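Long-range contacts in yeast glycogen phosphorylase (Saccharomyces cerevisiae, PDB 1YGP), which belongs to the carbohydrate phosphorylases of the GT-B clan and holds pyridoxal-5'-phosphate in a pocket lined by residues from distant parts of its chain: residues A[619-627]-A[783-791]; A[759-770]-A[817-827]. All blocks are in the same frame, centred on the assembly; numbering follows the deposited sequence.

How the interactions relate
From the N terminus, the chain first runs through residues 619-627, in the helix that follows strand 601-606, and then reaches 759-770, where edge strand 757-759 of the six-stranded parallel sheet passes into helix 763-775. The next segment, 783-791, closes the long loop of interaction 1; 817-827 then closes the shorter loop of interaction 2. The segments alternate, so the two loops cross. Interaction 1 ties the helical region after the sheet back to helix 615-634, while interaction 2 fastens the sheet edge to helix 820-840. The contacts meet where the Phe824 ring packs against the backbones of Phe620, Gly621 and Leu784 and where Ser783 OG probably hydrogen-bonds Glu825 OE2.

Interaction 1 (A[619-627]-A[783-791])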
loop_
_atom_site.group_PDB
_atom_site.type_symbol
_atom_site.label_atom_id
_atom_site.label_comp_id
_atom_site.label_asym_id
_atom_site.label_seq_id
_atom_site.Cartn_x
_atom_site.Cartn_y
_atom_site.Cartn_z
ATOM N N VAL A 619 28.674 -26.010 -17.960
ATOM C CA VAL A 619 28.173 -27.254 -17.378
ATOM C C VAL A 619 28.821 -28.452 -18.093
ATOM O O VAL A 619 29.283 -29.392 -17.422
ATOM C CB VAL A 619 26.620 -27.396 -17.497
ATOM C CG1 VAL A 619 26.176 -28.470 -16.528
ATOM C CG2 VAL A 619 25.867 -26.185 -17.030
ATOM N N PHE A 620 28.932 -28.452 -19.432
ATOM C CA PHE A 620 29.561 -29.556 -20.151
ATOM C C PHE A 620 31.001 -29.740 -19.699
ATOM O O PHE A 620 31.498 -30.867 -19.582
ATOM C CB PHE A 620 29.517 -29.312 -21.660
ATOM C CG PHE A 620 28.107 -29.302 -22.225
ATOM C CD1 PHE A 620 27.041 -29.901 -21.557
ATOM C CD2 PHE A 620 27.862 -28.630 -23.422
ATOM C CE1 PHE A 620 25.744 -29.814 -22.080
ATOM C CE2 PHE A 620 26.567 -28.546 -23.939
ATOM C CZ PHE A 620 25.507 -29.133 -23.270
ATOM N N GLY A 621 31.655 -28.638 -19.375
ATOM C CA GLY A 621 32.974 -28.694 -18.801
ATOM C C GLY A 621 32.920 -29.336 -17.419
ATOM O O GLY A 621 33.836 -30.113 -17.124
ATOM N N ILE A 622 31.898 -29.068 -16.566
ATOM C CA ILE A 622 31.825 -29.671 -15.224
ATOM C C ILE A 622 31.648 -31.157 -15.344
ATOM O O ILE A 622 32.455 -31.892 -14.769
ATOM C CB ILE A 622 30.653 -29.184 -14.320
ATOM C CG1 ILE A 622 30.897 -27.756 -13.916
ATOM C CG2 ILE A 622 30.573 -30.000 -13.031
ATOM C CD1 ILE A 622 29.901 -27.236 -12.895
ATOM N N ILE A 623 30.619 -31.586 -16.084
ATOM C CA ILE A 623 30.390 -33.005 -16.291
ATOM C C ILE A 623 31.652 -33.644 -16.839
ATOM O O ILE A 623 32.047 -34.648 -16.247
ATOM C CB ILE A 623 29.230 -33.263 -17.264
ATOM C CG1 ILE A 623 27.926 -32.681 -16.733
ATOM C CG2 ILE A 623 29.055 -34.764 -17.418
ATOM C CD1 ILE A 623 26.778 -32.750 -17.750
ATOM N N TYR A 624 32.332 -33.090 -17.857
ATOM C CA TYR A 624 33.574 -33.660 -18.375
ATOM C C TYR A 624 34.559 -33.935 -17.246
ATOM O O TYR A 624 35.002 -35.077 -17.105
ATOM C CB TYR A 624 34.261 -32.726 -19.400
ATOM C CG TYR A 624 35.671 -33.212 -19.762
ATOM C CD1 TYR A 624 35.848 -34.271 -20.658
ATOM C CD2 TYR A 624 36.782 -32.658 -19.102
ATOM C CE1 TYR A 624 37.128 -34.780 -20.877
ATOM C CE2 TYR A 624 38.058 -33.165 -19.315
ATOM C CZ TYR A 624 38.222 -34.225 -20.203
ATOM O OH TYR A 624 39.495 -34.719 -20.418
ATOM N N ARG A 625 34.920 -32.934 -16.451
ATOM C CA ARG A 625 35.851 -33.127 -15.366
ATOM C C ARG A 625 35.335 -34.251 -14.482
ATOM O O ARG A 625 36.081 -35.208 -14.300
ATOM C CB ARG A 625 35.978 -31.832 -14.574
ATOM C CG ARG A 625 36.877 -31.958 -13.346
ATOM C CD ARG A 625 36.764 -30.738 -12.462
ATOM N NE ARG A 625 37.914 -29.857 -12.574
ATOM C CZ ARG A 625 38.658 -29.606 -11.489
ATOM N NH1 ARG A 625 38.370 -30.168 -10.298
ATOM N NH2 ARG A 625 39.666 -28.742 -11.573
ATOM N N TYR A 626 34.082 -34.241 -14.024
ATOM C CA TYR A 626 33.529 -35.290 -13.168
ATOM C C TYR A 626 33.698 -36.697 -13.764
ATOM O O TYR A 626 34.142 -37.640 -13.094
ATOM C CB TYR A 626 32.047 -35.022 -12.928
ATOM C CG TYR A 626 31.370 -36.067 -12.065
ATOM C CD1 TYR A 626 31.752 -36.217 -10.728
ATOM C CD2 TYR A 626 30.340 -36.848 -12.598
ATOM C CE1 TYR A 626 31.093 -37.145 -9.915
ATOM C CE2 TYR A 626 29.676 -37.776 -11.790
ATOM C CZ TYR A 626 30.055 -37.916 -10.452
ATOM O OH TYR A 626 29.379 -38.805 -9.634
ATOM N N LEU A 627 33.364 -36.847 -15.041
ATOM C CA LEU A 627 33.519 -38.110 -15.738
ATOM C C LEU A 627 34.977 -38.556 -15.780
ATOM O O LEU A 627 35.287 -39.734 -15.576
ATOM C CB LEU A 627 32.950 -37.948 -17.140
ATOM C CG LEU A 627 31.719 -38.762 -17.501
ATOM C CD1 LEU A 627 30.798 -39.019 -16.304
ATOM C CD2 LEU A 627 31.035 -37.993 -18.608
ATOM N N SER A 783 35.750 -35.558 -26.139
ATOM C CA SER A 783 35.509 -35.016 -24.809
ATOM C C SER A 783 34.063 -34.599 -24.615
ATOM O O SER A 783 33.350 -35.043 -23.704
ATOM C CB SER A 783 36.441 -33.832 -24.631
ATOM O OG SER A 783 36.604 -33.173 -25.887
ATOM N N LEU A 784 33.649 -33.794 -25.594
ATOM C CA LEU A 784 32.300 -33.281 -25.637
ATOM C C LEU A 784 31.356 -34.429 -25.914
ATOM O O LEU A 784 30.290 -34.508 -25.296
ATOM C CB LEU A 784 32.132 -32.244 -26.730
ATOM C CG LEU A 784 30.799 -31.541 -26.696
ATOM C CD1 LEU A 784 30.698 -30.784 -25.387
ATOM C CD2 LEU A 784 30.668 -30.589 -27.866
ATOM N N ASP A 785 31.751 -35.367 -26.780
ATOM C CA ASP A 785 30.879 -36.477 -27.093
ATOM C C ASP A 785 30.672 -37.374 -25.888
ATOM O O ASP A 785 29.591 -37.940 -25.719
ATOM C CB ASP A 785 31.439 -37.299 -28.227
ATOM C CG ASP A 785 30.363 -38.227 -28.763
ATOM O OD1 ASP A 785 29.330 -37.739 -29.241
ATOM O OD2 ASP A 785 30.556 -39.439 -28.673
ATOM N N SER A 786 31.652 -37.450 -25.003
ATOM C CA SER A 786 31.504 -38.218 -23.794
ATOM C C SER A 786 30.429 -37.530 -22.978
ATOM O O SER A 786 29.451 -38.199 -22.631
ATOM C CB SER A 786 32.821 -38.244 -23.052
ATOM O OG SER A 786 33.801 -38.849 -23.890
ATOM N N VAL A 787 30.469 -36.210 -22.749
ATOM C CA VAL A 787 29.423 -35.629 -21.926
ATOM C C VAL A 787 28.082 -35.656 -22.625
ATOM O O VAL A 787 27.120 -36.041 -21.952
ATOM C CB VAL A 787 29.728 -34.175 -21.484
ATOM C CG1 VAL A 787 30.827 -34.273 -20.482
ATOM C CG2 VAL A 787 30.253 -33.275 -22.561
ATOM N N LEU A 788 27.932 -35.400 -23.928
ATOM C CA LEU A 788 26.593 -35.450 -24.497
ATOM C C LEU A 788 25.953 -36.841 -24.440
ATOM O O LEU A 788 24.754 -36.956 -24.165
ATOM C CB LEU A 788 26.618 -34.923 -25.936
ATOM C CG LEU A 788 26.942 -33.417 -26.079
ATOM C CD1 LEU A 788 26.513 -32.951 -27.448
ATOM C CD2 LEU A 788 26.165 -32.562 -25.084
ATOM N N SER A 789 26.738 -37.914 -24.569
ATOM C CA SER A 789 26.218 -39.266 -24.434
ATOM C C SER A 789 25.894 -39.530 -22.981
ATOM O O SER A 789 24.908 -40.190 -22.679
ATOM C CB SER A 789 27.238 -40.296 -24.882
ATOM O OG SER A 789 27.632 -40.039 -26.227
ATOM N N TYR A 790 26.684 -38.993 -22.049
ATOM C CA TYR A 790 26.453 -39.234 -20.634
ATOM C C TYR A 790 25.185 -38.536 -20.109
ATOM O O TYR A 790 24.761 -38.751 -18.957
ATOM C CB TYR A 790 27.708 -38.777 -19.861
ATOM C CG TYR A 790 27.563 -38.996 -18.367
ATOM C CD1 TYR A 790 27.557 -40.293 -17.858
ATOM C CD2 TYR A 790 27.349 -37.907 -17.525
ATOM C CE1 TYR A 790 27.321 -40.506 -16.507
ATOM C CE2 TYR A 790 27.112 -38.113 -16.171
ATOM C CZ TYR A 790 27.095 -39.415 -15.672
ATOM O OH TYR A 790 26.802 -39.623 -14.337
ATOM N N ILE A 791 24.582 -37.621 -20.861
ATOM C CA ILE A 791 23.351 -37.046 -20.378
ATOM C C ILE A 791 22.204 -37.485 -21.261
ATOM O O ILE A 791 21.085 -37.030 -20.995
ATOM C CB ILE A 791 23.386 -35.463 -20.326
ATOM C CG1 ILE A 791 23.374 -34.845 -21.704
ATOM C CG2 ILE A 791 24.640 -35.010 -19.572
ATOM C CD1 ILE A 791 23.068 -33.344 -21.546
#
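Val787 is the knob of this helix crossing, fitting among Phe620, Ile623, Tyr624 and Leu627. The helix axes lie 9.1 Å apart and run at 93° to each other, and a short branched side chain suits the centre of such a near-perpendicular crossing. With CG1 opposite the carbonyl carbon (chi1 -71°), Val787 spreads its two methyls: CG1 lies 3.6 Å from Ile623 CG2, while CG2 lies 4.1 Å from Phe620 CB.

Leucine and tyrosine meet at one end, where Tyr790 CG, opposite its backbone N, brings the ring against Leu627. Leu627 CD1 sits squarely over the middle of the Tyr790 ring, 3.5 Å from the centroid and 1° off the normal, a CH-pi contact; CD2 lies 3.6 Å from Tyr790 CG. Ile623 CG2 approaches the same ring obliquely, and the Tyr790 hydroxyl lies at the edge of the Tyr626 ring. Phenylalanine plays the matching part at the other end: Leu788 CD2 rests over one face of Phe620, nearer the rim, 3.9 Å from CZ. Between the two ends, Ile623 CD1 extends to Ile791 CG2 at 3.6 Å, the two isoleucines crossing nearly at right angles. Ser783 offers its CB to the Tyr624 ring, 3.9 Å from CE1, and its hydroxyl is turned to Glu825. The cross-helix contact is thus essentially apolar.

Helices 805-813 and 820-840 enclose the Phe620 end, through Leu807 and Ile811 on one and Val820 and Phe824 on the other. Val619 and Tyr626 pack on helix 662-678, so helix 615-634 meets that helix on a face adjoining this contact.

Interaction 2 (A[759-770]-A[817-827]); sequences FGNLSENVEELR and YYLVSDDFESY
Gly760 and Asp823 bring the backbones closest, their CA atoms 4.8 Å apart, where the chain leaving strand 757-759 passes the first turns of helix 820-840; glycine suits the place, since its phi is positive and its CA lies close against the Asp823 carboxylate. Two hydrogen bonds, each with a nearly straight 167° angle at the hydrogen, hold this loop: Gly760 N gives one to Ser826 OG at 3.0 Å, and Asn761 N gives the other to Asp823 OD1 at 3.0 Å, from above the carboxylate plane. With OG turned opposite its own backbone N (chi1 -178°), Ser826 sets its hydroxyl before Gly760 N and at the edge of the Phe759 ring. That ring lies beside Tyr827, oblique to it, with Phe759 CZ 3.5 Å from Tyr827 CD1.

At the far end, bends at chi2 and chi3 fold Arg770 so that its guanidinium lies flat on Tyr817, centres 3.7 Å apart and planes at 19°, a stacked cation-pi pair; Val766 CG1 covers the opposite face. Leu819 splits its two methyls, CD2 3.7 Å from Leu769 CD1 and CD1 3.5 Å from Arg770 CD.

Asp823 also forms a salt bridge with Arg614, and Tyr827 OH bonds Glu712. The chemistry is therefore mixed: side-chain acceptors on the helix take up loop N-H groups, and stacking on tyrosine probably steadies the arginine's charge.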
loop_
_atom_site.group_PDB
_atom_site.type_symbol
_atom_site.label_atom_id
_atom_site.label_comp_id
_atom_site.label_asym_id
_atom_site.label_seq_id
_atom_site.Cartn_x
_atom_site.Cartn_y
_atom_site.Cartn_z
ATOM N N PHE A 759 40.276 -17.488 -24.153
ATOM C CA PHE A 759 40.292 -18.699 -24.943
ATOM C C PHE A 759 39.236 -18.530 -26.025
ATOM O O PHE A 759 38.594 -17.475 -26.152
ATOM C CB PHE A 759 39.940 -19.892 -24.087
ATOM C CG PHE A 759 38.464 -19.932 -23.676
ATOM C CD1 PHE A 759 38.002 -19.113 -22.642
ATOM C CD2 PHE A 759 37.565 -20.772 -24.355
ATOM C CE1 PHE A 759 36.649 -19.134 -22.299
ATOM C CE2 PHE A 759 36.219 -20.781 -24.001
ATOM C CZ PHE A 759 35.758 -19.964 -22.977
ATOM N N GLY A 760 39.053 -19.639 -26.748
ATOM C CA GLY A 760 38.004 -19.772 -27.739
ATOM C C GLY A 760 38.242 -18.939 -28.969
ATOM O O GLY A 760 39.202 -18.172 -29.104
ATOM N N ASN A 761 37.329 -19.128 -29.904
ATOM C CA ASN A 761 37.426 -18.394 -31.144
ATOM C C ASN A 761 37.071 -16.944 -30.984
ATOM O O ASN A 761 36.349 -16.516 -30.081
ATOM C CB ASN A 761 36.519 -18.968 -32.217
ATOM C CG ASN A 761 37.066 -20.294 -32.710
ATOM O OD1 ASN A 761 37.033 -21.300 -32.009
ATOM N ND2 ASN A 761 37.551 -20.387 -33.932
ATOM N N LEU A 762 37.696 -16.263 -31.933
ATOM C CA LEU A 762 37.588 -14.841 -32.161
ATOM C C LEU A 762 36.388 -14.641 -33.070
ATOM O O LEU A 762 36.032 -15.571 -33.799
ATOM C CB LEU A 762 38.818 -14.338 -32.886
ATOM C CG LEU A 762 40.199 -14.836 -32.491
ATOM C CD1 LEU A 762 41.169 -14.475 -33.591
ATOM C CD2 LEU A 762 40.626 -14.243 -31.173
ATOM N N SER A 763 35.834 -13.427 -33.113
ATOM C CA SER A 763 34.717 -13.086 -33.974
ATOM C C SER A 763 34.871 -13.321 -35.460
ATOM O O SER A 763 33.862 -13.685 -36.071
ATOM C CB SER A 763 34.362 -11.641 -33.776
ATOM O OG SER A 763 33.880 -11.553 -32.455
ATOM N N GLU A 764 36.069 -13.163 -36.062
ATOM C CA GLU A 764 36.217 -13.359 -37.507
ATOM C C GLU A 764 35.814 -14.759 -37.932
ATOM O O GLU A 764 34.987 -14.996 -38.817
ATOM C CB GLU A 764 37.640 -13.171 -37.977
ATOM C CG GLU A 764 38.220 -11.789 -37.777
ATOM C CD GLU A 764 39.170 -11.743 -36.601
ATOM O OE1 GLU A 764 40.365 -11.984 -36.796
ATOM O OE2 GLU A 764 38.695 -11.465 -35.501
ATOM N N ASN A 765 36.356 -15.671 -37.145
ATOM C CA ASN A 765 36.145 -17.088 -37.326
ATOM C C ASN A 765 34.712 -17.486 -36.990
ATOM O O ASN A 765 34.319 -18.580 -37.386
ATOM C CB ASN A 765 37.091 -17.894 -36.431
ATOM C CG ASN A 765 38.476 -17.303 -36.167
ATOM O OD1 ASN A 765 38.964 -16.425 -36.869
ATOM N ND2 ASN A 765 39.178 -17.673 -35.103
ATOM N N VAL A 766 33.849 -16.690 -36.343
ATOM C CA VAL A 766 32.508 -17.131 -35.948
ATOM C C VAL A 766 31.609 -17.412 -37.140
ATOM O O VAL A 766 31.022 -18.499 -37.213
ATOM C CB VAL A 766 31.828 -16.072 -35.023
ATOM C CG1 VAL A 766 30.396 -16.453 -34.690
ATOM C CG2 VAL A 766 32.560 -16.021 -33.691
ATOM N N GLU A 767 31.519 -16.504 -38.119
ATOM C CA GLU A 767 30.640 -16.731 -39.271
ATOM C C GLU A 767 31.082 -17.896 -40.149
ATOM O O GLU A 767 30.243 -18.603 -40.714
ATOM C CB GLU A 767 30.559 -15.496 -40.165
ATOM N N GLU A 768 32.392 -18.140 -40.250
ATOM C CA GLU A 768 32.856 -19.269 -41.033
ATOM C C GLU A 768 32.651 -20.582 -40.283
ATOM O O GLU A 768 32.214 -21.572 -40.875
ATOM C CB GLU A 768 34.336 -19.131 -41.367
ATOM C CG GLU A 768 34.788 -20.298 -42.257
ATOM C CD GLU A 768 36.284 -20.485 -42.433
ATOM O OE1 GLU A 768 37.025 -19.512 -42.258
ATOM O OE2 GLU A 768 36.695 -21.609 -42.757
ATOM N N LEU A 769 32.964 -20.635 -38.984
ATOM C CA LEU A 769 32.818 -21.865 -38.225
ATOM C C LEU A 769 31.358 -22.257 -38.168
ATOM O O LEU A 769 31.022 -23.455 -38.110
ATOM C CB LEU A 769 33.256 -21.739 -36.798
ATOM C CG LEU A 769 34.669 -21.432 -36.432
ATOM C CD1 LEU A 769 34.711 -21.249 -34.946
ATOM C CD2 LEU A 769 35.592 -22.529 -36.855
ATOM N N ARG A 770 30.505 -21.224 -38.128
ATOM C CA ARG A 770 29.073 -21.408 -38.122
ATOM C C ARG A 770 28.773 -22.035 -39.479
ATOM O O ARG A 770 28.265 -23.156 -39.459
ATOM C CB ARG A 770 28.390 -20.052 -37.949
ATOM C CG ARG A 770 27.262 -20.084 -36.949
ATOM C CD ARG A 770 27.592 -19.287 -35.691
ATOM N NE ARG A 770 26.988 -17.959 -35.626
ATOM C CZ ARG A 770 26.776 -17.316 -34.462
ATOM N NH1 ARG A 770 27.089 -17.831 -33.288
ATOM N NH2 ARG A 770 26.270 -16.090 -34.433
ATOM N N TYR A 817 24.946 -23.492 -33.375
ATOM C CA TYR A 817 25.040 -22.063 -33.584
ATOM C C TYR A 817 25.835 -21.292 -32.530
ATOM O O TYR A 817 26.283 -20.204 -32.835
ATOM C CB TYR A 817 23.633 -21.528 -33.673
ATOM C CG TYR A 817 23.524 -20.083 -34.141
ATOM C CD1 TYR A 817 23.721 -19.756 -35.490
ATOM C CD2 TYR A 817 23.197 -19.081 -33.226
ATOM C CE1 TYR A 817 23.585 -18.436 -35.931
ATOM C CE2 TYR A 817 23.062 -17.761 -33.659
ATOM C CZ TYR A 817 23.249 -17.444 -35.008
ATOM O OH TYR A 817 23.051 -16.142 -35.430
ATOM N N TYR A 818 26.075 -21.715 -31.287
ATOM C CA TYR A 818 26.833 -20.895 -30.346
ATOM C C TYR A 818 28.243 -21.397 -30.137
ATOM O O TYR A 818 28.889 -21.096 -29.123
ATOM C CB TYR A 818 26.124 -20.855 -29.010
ATOM C CG TYR A 818 24.755 -20.242 -29.164
ATOM C CD1 TYR A 818 24.641 -18.873 -29.353
ATOM C CD2 TYR A 818 23.629 -21.064 -29.172
ATOM C CE1 TYR A 818 23.380 -18.332 -29.557
ATOM C CE2 TYR A 818 22.364 -20.519 -29.379
ATOM C CZ TYR A 818 22.258 -19.156 -29.565
ATOM O OH TYR A 818 21.015 -18.590 -29.722
ATOM N N LEU A 819 28.712 -22.238 -31.067
ATOM C CA LEU A 819 30.072 -22.746 -31.072
ATOM C C LEU A 819 30.555 -23.436 -29.796
ATOM O O LEU A 819 31.720 -23.311 -29.397
ATOM C CB LEU A 819 31.032 -21.592 -31.436
ATOM C CG LEU A 819 31.168 -21.028 -32.858
ATOM C CD1 LEU A 819 29.825 -20.608 -33.415
ATOM C CD2 LEU A 819 32.062 -19.780 -32.817
ATOM N N VAL A 820 29.713 -24.260 -29.173
ATOM C CA VAL A 820 30.162 -25.005 -27.999
ATOM C C VAL A 820 31.257 -26.010 -28.387
ATOM O O VAL A 820 32.311 -26.067 -27.749
ATOM C CB VAL A 820 28.967 -25.748 -27.332
ATOM C CG1 VAL A 820 29.418 -26.701 -26.219
ATOM C CG2 VAL A 820 28.066 -24.701 -26.684
ATOM N N SER A 821 31.048 -26.764 -29.472
ATOM C CA SER A 821 31.995 -27.763 -29.934
ATOM C C SER A 821 33.372 -27.176 -30.210
ATOM O O SER A 821 34.411 -27.727 -29.813
ATOM C CB SER A 821 31.505 -28.413 -31.221
ATOM O OG SER A 821 30.130 -28.179 -31.554
ATOM N N ASP A 822 33.320 -25.979 -30.810
ATOM C CA ASP A 822 34.534 -25.323 -31.273
ATOM C C ASP A 822 35.420 -24.884 -30.126
ATOM O O ASP A 822 36.638 -25.119 -30.107
ATOM C CB ASP A 822 34.162 -24.121 -32.131
ATOM C CG ASP A 822 33.237 -24.542 -33.272
ATOM O OD1 ASP A 822 33.713 -25.052 -34.289
ATOM O OD2 ASP A 822 32.029 -24.380 -33.126
ATOM N N ASP A 823 34.764 -24.322 -29.112
ATOM C CA ASP A 823 35.510 -23.820 -27.985
ATOM C C ASP A 823 35.734 -24.845 -26.891
ATOM O O ASP A 823 36.565 -24.579 -26.014
ATOM C CB ASP A 823 34.781 -22.573 -27.449
ATOM C CG ASP A 823 34.700 -21.416 -28.439
ATOM O OD1 ASP A 823 35.409 -21.386 -29.446
ATOM O OD2 ASP A 823 33.926 -20.508 -28.203
ATOM N N PHE A 824 35.132 -26.041 -26.940
ATOM C CA PHE A 824 35.218 -26.967 -25.812
ATOM C C PHE A 824 36.631 -27.325 -25.382
ATOM O O PHE A 824 36.998 -27.167 -24.211
ATOM C CB PHE A 824 34.467 -28.273 -26.103
ATOM C CG PHE A 824 34.122 -29.002 -24.804
ATOM C CD1 PHE A 824 33.331 -28.365 -23.836
ATOM C CD2 PHE A 824 34.621 -30.286 -24.553
ATOM C CE1 PHE A 824 33.050 -29.009 -22.621
ATOM C CE2 PHE A 824 34.327 -30.913 -23.333
ATOM C CZ PHE A 824 33.547 -30.282 -22.361
ATOM N N GLU A 825 37.474 -27.726 -26.330
ATOM C CA GLU A 825 38.832 -28.110 -26.004
ATOM C C GLU A 825 39.700 -26.984 -25.467
ATOM O O GLU A 825 40.474 -27.189 -24.533
ATOM C CB GLU A 825 39.453 -28.731 -27.249
ATOM C CG GLU A 825 39.256 -30.251 -27.286
ATOM C CD GLU A 825 39.831 -30.941 -26.047
ATOM O OE1 GLU A 825 41.038 -30.827 -25.800
ATOM O OE2 GLU A 825 39.064 -31.578 -25.321
ATOM N N SER A 826 39.525 -25.781 -26.014
ATOM C CA SER A 826 40.259 -24.601 -25.613
ATOM C C SER A 826 39.842 -24.271 -24.193
ATOM O O SER A 826 40.711 -24.065 -23.337
ATOM C CB SER A 826 39.910 -23.474 -26.581
ATOM O OG SER A 826 40.554 -22.208 -26.396
ATOM N N TYR A 827 38.532 -24.265 -23.914
ATOM C CA TYR A 827 37.981 -24.013 -22.589
ATOM C C TYR A 827 38.587 -24.951 -21.547
ATOM O O TYR A 827 39.101 -24.521 -20.503
ATOM C CB TYR A 827 36.466 -24.188 -22.662
ATOM C CG TYR A 827 35.753 -23.954 -21.341
ATOM C CD1 TYR A 827 35.796 -22.695 -20.735
ATOM C CD2 TYR A 827 35.061 -25.000 -20.739
ATOM C CE1 TYR A 827 35.151 -22.479 -19.524
ATOM C CE2 TYR A 827 34.409 -24.787 -19.531
ATOM C CZ TYR A 827 34.463 -23.530 -18.931
ATOM O OH TYR A 827 33.876 -23.321 -17.698
#